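Local atomic coordinates of histone-lysine N-methyltransferase SETMAR (Homo sapiens, PDB entry 3BO5), a protein that methylates histone H3 through its SET domain and, fused to a mariner transposase, acts in DNA double-strand break repair. Residues Trp29-Pro35 with Trp138-Thr142; Thr73-Leu77 with Phe103-Cys109; Glu81-Ser87 with Arg116-Val120. The protein carries 2 engineered substitutions. All blocks are in the same frame, centred on the assembly; numbering follows the deposited sequence.

Contact 1. Residues Trp29-Pro35 with Trp138-Thr142. With SAH (S-adenosyl-L-homocysteine), chain F.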
loop_
_atom_site.group_PDB
_atom_site.type_symbol
_atom_site.label_atom_id
_atom_site.label_comp_id
_atom_site.label_asym_id
_atom_site.label_seq_id
_atom_site.Cartn_x
_atom_site.Cartn_y
_atom_site.Cartn_z
ATOM N N TRP A 29 -11.623 15.346 7.488
ATOM C CA TRP A 29 -12.196 16.610 7.028
ATOM C C TRP A 29 -13.415 16.248 6.207
ATOM O O TRP A 29 -13.329 15.379 5.351
ATOM C CB TRP A 29 -11.212 17.306 6.136
ATOM C CG TRP A 29 -11.707 18.640 5.682
ATOM C CD1 TRP A 29 -12.415 18.946 4.531
ATOM C CD2 TRP A 29 -11.583 19.830 6.403
ATOM N NE1 TRP A 29 -12.717 20.280 4.508
ATOM C CE2 TRP A 29 -12.217 20.851 5.648
ATOM C CE3 TRP A 29 -10.991 20.155 7.627
ATOM C CZ2 TRP A 29 -12.253 22.181 6.076
ATOM C CZ3 TRP A 29 -11.029 21.470 8.036
ATOM C CH2 TRP A 29 -11.652 22.466 7.263
ATOM N N PRO A 30 -14.478 17.019 6.310
ATOM C CA PRO A 30 -14.630 18.266 7.052
ATOM C C PRO A 30 -14.849 18.053 8.548
ATOM O O PRO A 30 -15.231 16.961 8.943
ATOM C CB PRO A 30 -15.846 18.934 6.341
ATOM C CG PRO A 30 -16.654 17.772 5.809
ATOM C CD PRO A 30 -15.632 16.716 5.422
ATOM N N PRO A 31 -14.584 19.109 9.378
ATOM C CA PRO A 31 -14.773 19.072 10.836
ATOM C C PRO A 31 -16.146 18.541 11.101
ATOM O O PRO A 31 -17.085 18.918 10.406
ATOM C CB PRO A 31 -14.762 20.551 11.229
ATOM C CG PRO A 31 -13.807 21.160 10.266
ATOM C CD PRO A 31 -14.050 20.419 8.943
ATOM N N GLY A 32 -16.271 17.650 12.073
ATOM C CA GLY A 32 -17.582 17.097 12.415
ATOM C C GLY A 32 -18.076 16.028 11.478
ATOM O O GLY A 32 -19.230 15.613 11.561
ATOM N N ALA A 33 -17.209 15.571 10.566
ATOM C CA ALA A 33 -17.545 14.429 9.693
ATOM C C ALA A 33 -16.479 13.356 9.873
ATOM O O ALA A 33 -15.286 13.679 10.023
ATOM C CB ALA A 33 -17.652 14.845 8.200
ATOM N N ALA A 34 -16.919 12.094 9.869
ATOM C CA ALA A 34 -15.997 10.941 9.975
ATOM C C ALA A 34 -16.385 9.787 9.050
ATOM O O ALA A 34 -17.582 9.507 8.813
ATOM C CB ALA A 34 -15.928 10.423 11.399
ATOM N N PRO A 35 -15.380 9.074 8.510
ATOM C CA PRO A 35 -15.743 7.898 7.748
ATOM C C PRO A 35 -16.428 6.807 8.560
ATOM O O PRO A 35 -16.258 6.752 9.799
ATOM C CB PRO A 35 -14.398 7.368 7.211
ATOM C CG PRO A 35 -13.382 8.177 7.730
ATOM C CD PRO A 35 -13.928 9.353 8.467
ATOM N N TRP A 138 -15.027 8.892 0.603
ATOM C CA TRP A 138 -13.886 9.449 1.331
ATOM C C TRP A 138 -12.627 9.193 0.521
ATOM O O TRP A 138 -12.568 8.251 -0.305
ATOM C CB TRP A 138 -13.731 8.755 2.687
ATOM C CG TRP A 138 -14.845 9.134 3.579
ATOM C CD1 TRP A 138 -16.085 8.548 3.659
ATOM C CD2 TRP A 138 -14.885 10.288 4.404
ATOM N NE1 TRP A 138 -16.871 9.248 4.592
ATOM C CE2 TRP A 138 -16.158 10.319 5.029
ATOM C CE3 TRP A 138 -13.956 11.279 4.701
ATOM C CZ2 TRP A 138 -16.509 11.302 5.971
ATOM C CZ3 TRP A 138 -14.293 12.242 5.685
ATOM C CH2 TRP A 138 -15.580 12.263 6.247
ATOM N N GLY A 139 -11.643 10.069 0.653
ATOM C CA GLY A 139 -10.313 9.832 0.061
ATOM C C GLY A 139 -9.230 10.170 1.061
ATOM O O GLY A 139 -9.527 10.562 2.202
ATOM N N LEU A 140 -8.009 10.047 0.597
ATOM C CA LEU A 140 -6.821 10.406 1.439
ATOM C C LEU A 140 -6.079 11.468 0.678
ATOM O O LEU A 140 -5.791 11.326 -0.532
ATOM C CB LEU A 140 -5.951 9.180 1.655
ATOM C CG LEU A 140 -4.879 9.367 2.733
ATOM C CD1 LEU A 140 -5.566 9.422 4.075
ATOM C CD2 LEU A 140 -3.892 8.191 2.679
ATOM N N ARG A 141 -5.719 12.535 1.403
ATOM C CA ARG A 141 -4.837 13.520 0.781
ATOM C C ARG A 141 -3.680 13.838 1.721
ATOM O O ARG A 141 -3.729 13.544 2.875
ATOM C CB ARG A 141 -5.598 14.807 0.357
ATOM C CG ARG A 141 -6.183 15.571 1.547
ATOM C CD ARG A 141 -6.989 16.775 1.010
ATOM N NE ARG A 141 -7.823 17.320 2.076
ATOM C CZ ARG A 141 -8.825 18.180 1.836
ATOM N NH1 ARG A 141 -9.076 18.556 0.563
ATOM N NH2 ARG A 141 -9.553 18.680 2.813
ATOM N N THR A 142 -2.631 14.371 1.125
ATOM C CA THR A 142 -1.531 14.821 1.949
ATOM C C THR A 142 -1.776 16.282 2.371
ATOM O O THR A 142 -2.302 17.104 1.599
ATOM C CB THR A 142 -0.215 14.657 1.224
ATOM O OG1 THR A 142 0.823 15.096 2.100
ATOM C CG2 THR A 142 -0.121 15.459 -0.079
HETATM N N SAH F . -13.937 6.104 -1.409
HETATM C CA SAH F . -13.659 4.964 -0.477
HETATM C CB SAH F . -12.143 4.707 -0.301
HETATM C CG SAH F . -11.622 3.909 -1.509
HETATM S SD SAH F . -12.280 2.216 -1.534
HETATM C C SAH F . -14.356 5.256 0.872
HETATM O O SAH F . -15.142 6.192 0.981
HETATM O OXT SAH F . -14.071 4.497 1.854
HETATM C "C5'" SAH F . -12.839 2.123 -3.247
HETATM C "C4'" SAH F . -14.178 2.805 -3.519
HETATM O "O4'" SAH F . -14.030 4.226 -3.594
HETATM C "C3'" SAH F . -14.772 2.436 -4.846
HETATM O "O3'" SAH F . -15.522 1.193 -4.748
HETATM C "C2'" SAH F . -15.654 3.602 -5.183
HETATM O "O2'" SAH F . -16.823 3.657 -4.343
HETATM C "C1'" SAH F . -14.788 4.749 -4.702
HETATM N N9 SAH F . -13.792 5.180 -5.703
HETATM C C8 SAH F . -12.404 5.105 -5.623
HETATM N N7 SAH F . -11.888 5.683 -6.690
HETATM C C5 SAH F . -12.885 6.172 -7.455
HETATM C C6 SAH F . -12.858 6.832 -8.702
HETATM N N6 SAH F . -11.767 7.219 -9.367
HETATM N N1 SAH F . -14.112 7.131 -9.226
HETATM C C2 SAH F . -15.264 6.803 -8.581
HETATM N N3 SAH F . -15.338 6.181 -7.351
HETATM C C4 SAH F . -14.110 5.831 -6.875
HETATM O O HOH W 1 -19.445 8.155 6.402
#
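Pro35 sets its CB over the face of the Trp138 indole, the two side chains crossing at about a right angle. That CB stands 3.9 Å from the centroid of the Trp138 five-membered ring, only 1° off the ring normal, a CH-pi contact. Other parts of the loop meet the six-membered ring: Ala33 CB sits at the rim near the ring plane, 3.8 Å from Trp138 CH2, the carbonyl carbon of Ala34 comes to 3.4 Å from Trp138 CZ2, and the Trp29 carbonyl oxygen approaches Trp138 CZ3 obliquely. A water between Ala34 O and Trp138 NE1 is held by weak bonds on both sides. With CG beside the backbone N (chi1 -69°), the indole reaches out to the loop while the backbone of Trp138 serves the cofactor product. Trp138 N donates to the carboxylate O of S-adenosyl-L-homocysteine at 2.7 Å, and Trp138 O accepts from its amino N at 2.8 Å. Cutting Trp138 back to an alanine is likely to leave Pro35 without the ring it rests on and to open a gap beneath the loop beside the cofactor pocket.

Further along the strand, Arg141 puts NH2 over one face of the Trp29 ring, 3.3 Å from Trp29 CD1. The ring and guanidinium planes are 50° apart, so this is no flat stack, and the guanidinium finds a firmer partner in Gln129, which accepts from Arg141 NE. Strand 128-132 lies between strands 27-29 and 138-142 in the mixed sheet, pairing parallel with the first and antiparallel with the second; Val130 of this middle strand packs against both Pro35 and Trp138.

Contact 2. Residues Thr73-Leu77 with Phe103-Cys109. With ZN (zinc ion), chain B; ZN (zinc ion), chain D; ZN (zinc ion), chain C.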
loop_
_atom_site.group_PDB
_atom_site.type_symbol
_atom_site.label_atom_id
_atom_site.label_comp_id
_atom_site.label_asym_id
_atom_site.label_seq_id
_atom_site.Cartn_x
_atom_site.Cartn_y
_atom_site.Cartn_z
ATOM N N THR A 73 27.717 -6.919 -1.149
ATOM C CA THR A 73 28.101 -7.522 0.133
ATOM C C THR A 73 26.872 -7.741 1.041
ATOM O O THR A 73 26.921 -8.460 2.030
ATOM C CB THR A 73 29.183 -6.716 0.850
ATOM O OG1 THR A 73 28.754 -5.367 0.990
ATOM C CG2 THR A 73 30.443 -6.648 -0.027
ATOM N N CYS A 74 25.757 -7.155 0.662
ATOM C CA CYS A 74 24.536 -7.241 1.475
ATOM C C CYS A 74 23.545 -8.123 0.783
ATOM O O CYS A 74 23.141 -7.833 -0.359
ATOM C CB CYS A 74 23.932 -5.851 1.638
ATOM S SG CYS A 74 22.384 -5.978 2.573
ATOM N N SER A 75 23.220 -9.247 1.418
ATOM C CA SER A 75 22.281 -10.209 0.769
ATOM C C SER A 75 20.866 -9.678 0.670
ATOM O O SER A 75 20.015 -10.211 -0.040
ATOM C CB SER A 75 22.278 -11.584 1.447
ATOM O OG SER A 75 22.050 -11.500 2.839
ATOM N N CYS A 76 20.589 -8.590 1.389
ATOM C CA CYS A 76 19.330 -7.868 1.193
ATOM C C CYS A 76 19.281 -6.970 -0.046
ATOM O O CYS A 76 18.188 -6.458 -0.365
ATOM C CB CYS A 76 18.960 -7.027 2.438
ATOM S SG CYS A 76 18.800 -7.986 3.897
ATOM N N LEU A 77 20.424 -6.722 -0.676
ATOM C CA LEU A 77 20.557 -5.792 -1.773
ATOM C C LEU A 77 21.049 -6.489 -3.019
ATOM O O LEU A 77 21.925 -5.949 -3.717
ATOM C CB LEU A 77 21.532 -4.679 -1.440
ATOM C CG LEU A 77 21.043 -3.756 -0.335
ATOM C CD1 LEU A 77 22.015 -2.601 -0.038
ATOM C CD2 LEU A 77 19.693 -3.189 -0.651
ATOM N N PHE A 103 13.682 -6.280 -1.123
ATOM C CA PHE A 103 13.781 -6.704 0.273
ATOM C C PHE A 103 14.392 -5.590 1.072
ATOM O O PHE A 103 15.416 -5.100 0.700
ATOM C CB PHE A 103 14.685 -7.942 0.364
ATOM C CG PHE A 103 14.044 -9.143 -0.204
ATOM C CD1 PHE A 103 13.360 -10.036 0.642
ATOM C CD2 PHE A 103 14.138 -9.400 -1.580
ATOM C CE1 PHE A 103 12.733 -11.183 0.110
ATOM C CE2 PHE A 103 13.512 -10.566 -2.124
ATOM C CZ PHE A 103 12.841 -11.420 -1.278
ATOM N N GLU A 104 13.733 -5.183 2.136
ATOM C CA GLU A 104 14.378 -4.290 3.151
ATOM C C GLU A 104 15.167 -5.110 4.165
ATOM O O GLU A 104 14.862 -6.290 4.431
ATOM C CB GLU A 104 13.321 -3.438 3.892
ATOM C CG GLU A 104 12.711 -2.445 2.937
ATOM C CD GLU A 104 12.001 -1.275 3.643
ATOM O OE1 GLU A 104 11.914 -1.218 4.907
ATOM O OE2 GLU A 104 11.489 -0.469 2.830
ATOM N N CYS A 105 16.145 -4.440 4.813
ATOM C CA CYS A 105 16.757 -5.058 5.991
ATOM C C CYS A 105 15.662 -5.171 7.058
ATOM O O CYS A 105 14.701 -4.415 7.061
ATOM C CB CYS A 105 17.960 -4.258 6.415
ATOM S SG CYS A 105 19.265 -4.457 5.286
ATOM N N ASN A 106 15.751 -6.247 7.863
ATOM C CA ASN A 106 14.676 -6.608 8.747
ATOM C C ASN A 106 15.111 -6.718 10.192
ATOM O O ASN A 106 16.163 -6.261 10.559
ATOM C CB ASN A 106 13.942 -7.839 8.234
ATOM C CG ASN A 106 14.767 -9.103 8.330
ATOM O OD1 ASN A 106 15.698 -9.188 9.113
ATOM N ND2 ASN A 106 14.364 -10.145 7.573
ATOM N N VAL A 107 14.242 -7.301 11.021
ATOM C CA VAL A 107 14.549 -7.285 12.460
ATOM C C VAL A 107 15.810 -8.139 12.767
ATOM O O VAL A 107 16.441 -7.976 13.827
ATOM C CB VAL A 107 13.310 -7.770 13.238
ATOM C CG1 VAL A 107 13.021 -9.235 12.964
ATOM C CG2 VAL A 107 13.434 -7.440 14.750
ATOM N N LEU A 108 16.147 -9.043 11.855
ATOM C CA LEU A 108 17.286 -9.903 12.087
ATOM C C LEU A 108 18.595 -9.411 11.508
ATOM O O LEU A 108 19.702 -9.990 11.818
ATOM C CB LEU A 108 16.996 -11.288 11.576
ATOM C CG LEU A 108 15.789 -11.898 12.298
ATOM C CD1 LEU A 108 15.748 -13.295 11.697
ATOM C CD2 LEU A 108 15.913 -11.910 13.836
ATOM N N CYS A 109 18.535 -8.423 10.610
ATOM C CA CYS A 109 19.739 -7.833 10.044
ATOM C C CYS A 109 20.458 -7.095 11.192
ATOM O O CYS A 109 19.811 -6.374 11.913
ATOM C CB CYS A 109 19.340 -6.854 8.898
ATOM S SG CYS A 109 18.612 -7.720 7.504
HETATM ZN ZN ZN B . 19.682 -6.746 5.623
HETATM ZN ZN ZN D . 23.174 -5.867 4.704
HETATM ZN ZN ZN C . 20.872 -3.066 6.321
HETATM O O HOH W 2 16.283 -5.776 -2.148
#
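The two loops draw closest at Cys76 and Phe103, whose CA atoms are 5.7 Å apart, yet no direct hydrogen bond joins the segments; a water donates to Cys76 O and accepts from Phe103 N. A zinc ion does the joining instead. It is gripped by Cys76 SG at 2.3 Å, by Cys105 SG at 2.4 Å and by Cys109 SG at 2.4 Å, with Cys62 completing the four. All three of these cysteines hold SG beside the backbone N. Two neighbouring sites of the cluster are each reached from one segment. Cys105 SG also binds a second zinc at 2.4 Å and so bridges two metals; Cys69, Cys111 and Cys115 complete that site. Cys74 SG, by contrast anti to its backbone N (chi1 177°), turns to the third zinc, bound at 2.3 Å and shared with Cys62, Cys64 and Cys69.

Behind Cys109 the chain is folded back by a type I turn from Asn106, whose OD1 accepts from Leu108 N in an Asx turn. Asn106 N donates almost straight to Cys109 SG, 3.2 Å away at an angle of 168°. That bond is likely to ease the negative charge on the sulfur. The chemistry is that of the triangular three-zinc cluster of the pre-SET domain: nine cysteines fill twelve ligand places because three of them bridge, and the metals tie together loops that lack regular secondary structure.

Contact 3. Residues Glu81-Ser87 with Arg116-Val120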
loop_
_atom_site.group_PDB
_atom_site.type_symbol
_atom_site.label_atom_id
_atom_site.label_comp_id
_atom_site.label_asym_id
_atom_site.label_seq_id
_atom_site.Cartn_x
_atom_site.Cartn_y
_atom_site.Cartn_z
ATOM N N GLU A 81 20.664 -0.942 -4.845
ATOM C CA GLU A 81 20.018 -0.247 -3.754
ATOM C C GLU A 81 18.573 -0.043 -4.125
ATOM O O GLU A 81 18.278 0.244 -5.283
ATOM C CB GLU A 81 20.686 1.083 -3.486
ATOM C CG GLU A 81 22.075 0.880 -2.859
ATOM C CD GLU A 81 22.663 2.211 -2.386
ATOM O OE1 GLU A 81 23.013 3.026 -3.271
ATOM O OE2 GLU A 81 22.698 2.458 -1.140
ATOM N N ASN A 82 17.669 -0.179 -3.160
ATOM C CA ASN A 82 16.281 0.110 -3.447
ATOM C C ASN A 82 16.022 1.586 -3.288
ATOM O O ASN A 82 15.134 2.131 -3.996
ATOM C CB ASN A 82 15.406 -0.651 -2.457
ATOM C CG ASN A 82 15.501 -2.112 -2.641
ATOM O OD1 ASN A 82 15.281 -2.639 -3.747
ATOM N ND2 ASN A 82 15.855 -2.828 -1.560
ATOM N N TYR A 83 16.739 2.210 -2.367
ATOM C CA TYR A 83 16.426 3.563 -1.986
ATOM C C TYR A 83 17.683 4.414 -2.041
ATOM O O TYR A 83 18.813 3.913 -1.858
ATOM C CB TYR A 83 15.891 3.624 -0.555
ATOM C CG TYR A 83 14.737 2.644 -0.340
ATOM C CD1 TYR A 83 13.489 2.870 -0.948
ATOM C CD2 TYR A 83 14.918 1.497 0.450
ATOM C CE1 TYR A 83 12.403 2.005 -0.736
ATOM C CE2 TYR A 83 13.823 0.623 0.675
ATOM C CZ TYR A 83 12.591 0.882 0.061
ATOM O OH TYR A 83 11.570 0.024 0.278
ATOM N N ASP A 84 17.457 5.708 -2.260
ATOM C CA ASP A 84 18.546 6.656 -2.125
ATOM C C ASP A 84 18.695 7.192 -0.735
ATOM O O ASP A 84 18.062 6.744 0.216
ATOM C CB ASP A 84 18.445 7.798 -3.165
ATOM C CG ASP A 84 17.312 8.708 -2.939
ATOM O OD1 ASP A 84 16.823 8.849 -1.790
ATOM O OD2 ASP A 84 16.956 9.371 -3.949
ATOM N N ASP A 85 19.638 8.132 -0.591
ATOM C CA ASP A 85 19.973 8.590 0.720
ATOM C C ASP A 85 18.861 9.426 1.350
ATOM O O ASP A 85 18.899 9.638 2.588
ATOM C CB ASP A 85 21.308 9.356 0.735
ATOM C CG ASP A 85 21.690 9.794 2.126
ATOM O OD1 ASP A 85 21.943 8.912 2.967
ATOM O OD2 ASP A 85 21.692 11.005 2.396
ATOM N N ASN A 86 17.904 9.889 0.524
ATOM C CA ASN A 86 16.749 10.656 0.995
ATOM C C ASN A 86 15.568 9.751 1.187
ATOM O O ASN A 86 14.477 10.236 1.411
ATOM C CB ASN A 86 16.368 11.738 0.020
ATOM C CG ASN A 86 17.411 12.796 -0.065
ATOM O OD1 ASN A 86 17.952 13.209 0.972
ATOM N ND2 ASN A 86 17.775 13.171 -1.288
ATOM N N SER A 87 15.820 8.443 1.187
ATOM C CA SER A 87 14.771 7.433 1.357
ATOM C C SER A 87 13.818 7.348 0.181
ATOM O O SER A 87 12.722 6.769 0.337
ATOM C CB SER A 87 13.968 7.703 2.615
ATOM O OG SER A 87 14.887 7.540 3.700
ATOM N N ARG A 116 20.214 2.488 5.128
ATOM C CA ARG A 116 19.453 3.074 4.005
ATOM C C ARG A 116 18.458 2.123 3.391
ATOM O O ARG A 116 17.581 2.602 2.651
ATOM C CB ARG A 116 20.351 3.619 2.897
ATOM C CG ARG A 116 20.968 4.937 3.400
ATOM C CD ARG A 116 22.305 5.212 2.722
ATOM N NE ARG A 116 22.223 5.531 1.301
ATOM C CZ ARG A 116 23.285 5.919 0.591
ATOM N NH1 ARG A 116 23.165 6.201 -0.696
ATOM N NH2 ARG A 116 24.475 6.023 1.183
ATOM N N ASN A 117 18.579 0.834 3.706
ATOM C CA ASN A 117 17.621 -0.136 3.178
ATOM C C ASN A 117 16.510 -0.447 4.180
ATOM O O ASN A 117 15.933 -1.551 4.106
ATOM C CB ASN A 117 18.333 -1.430 2.712
ATOM C CG ASN A 117 17.490 -2.269 1.820
ATOM O OD1 ASN A 117 16.880 -1.747 0.896
ATOM N ND2 ASN A 117 17.524 -3.587 2.036
ATOM N N ARG A 118 16.226 0.502 5.075
ATOM C CA ARG A 118 15.045 0.432 5.985
ATOM C C ARG A 118 14.259 1.685 5.708
ATOM O O ARG A 118 14.721 2.790 6.050
ATOM C CB ARG A 118 15.482 0.389 7.463
ATOM C CG ARG A 118 16.404 -0.782 7.768
ATOM C CD ARG A 118 16.894 -0.637 9.160
ATOM N NE ARG A 118 17.773 -1.739 9.627
ATOM C CZ ARG A 118 17.362 -2.897 10.093
ATOM N NH1 ARG A 118 16.087 -3.234 10.046
ATOM N NH2 ARG A 118 18.295 -3.768 10.570
ATOM N N VAL A 119 13.118 1.533 5.053
ATOM C CA VAL A 119 12.294 2.697 4.628
ATOM C C VAL A 119 10.844 2.369 4.917
ATOM O O VAL A 119 10.283 2.998 5.819
ATOM C CB VAL A 119 12.509 3.108 3.178
ATOM C CG1 VAL A 119 11.447 4.074 2.681
ATOM C CG2 VAL A 119 13.892 3.695 3.042
ATOM N N VAL A 120 10.222 1.402 4.231
ATOM C CA VAL A 120 8.780 1.137 4.516
ATOM C C VAL A 120 8.567 0.843 5.996
ATOM O O VAL A 120 7.601 1.281 6.656
ATOM C CB VAL A 120 8.352 -0.022 3.670
ATOM C CG1 VAL A 120 6.921 -0.514 4.008
ATOM C CG2 VAL A 120 8.464 0.387 2.177
HETATM O O HOH W 3 20.794 4.221 -0.335
HETATM O O HOH W 4 18.204 0.310 -0.499
HETATM O O HOH W 5 17.131 5.285 2.395
HETATM O O HOH W 6 14.738 5.450 5.986
#
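This is a partly buried, mixed contact between two pre-SET loops, apolar towards the SET strands and charged at the outer end. On the apolar side, Val119 CG2 rests over one face of the Tyr83 ring, 3.7 Å from its centroid, a CH-pi contact; Asn82 CB lies over the opposite face. Val120 CG2 touches Tyr83 OH, which also meets Glu104 OE2 in a weak hydrogen bond, and both valines pack on Phe151 of strand 151-160.

In the middle, Asn82 ND2 donates to Asn117 OD1 at 2.9 Å and 162°, the amides nearly coplanar. A water bonded to Tyr83 N gives Asn117 OD1 a second donor, while Asn117 ND2 is taken up by Phe103 O, fixing which way round this amide sits.

At the outer end, the Arg116 guanidinium is sandwiched between Glu81 OE2 over one face, 3.8 Å from NH1, and Asp85 OD1 on the other side, 3.8 Å from NE. Both salt bridges are long and rest on charge alone, since neither oxygen lies in the guanidinium plane. Asp84 OD1 accepts from Asn86 N, an Asx turn within the type I turn Asp84-Ser87. The contact reaches the pre-SET zinc cluster through Asn117, whose side chain lies next to Cys76 and Cys105.

In the fold
Contacts 2 and 3 are neighbours in the pre-SET region, their centres about 12 Å apart and their segments alternating along the chain. Contact 1 lies far off, its centre about 37 Å from that of contact 2 and on the opposite side of the chain's centre; both others are nested in the loop it closes. Glu104 of contact 2 joins the neighbours, its OE2 2.7 Å from Val120 N of contact 3. Burial and chemistry differ: contact 2 is buried and metal-bound, contact 3 partly buried with mixed apolar, amide and charged pairing, and contact 1 a surface contact of proline and indole beside the cofactor pocket, joining an N-terminal loop to a SET strand.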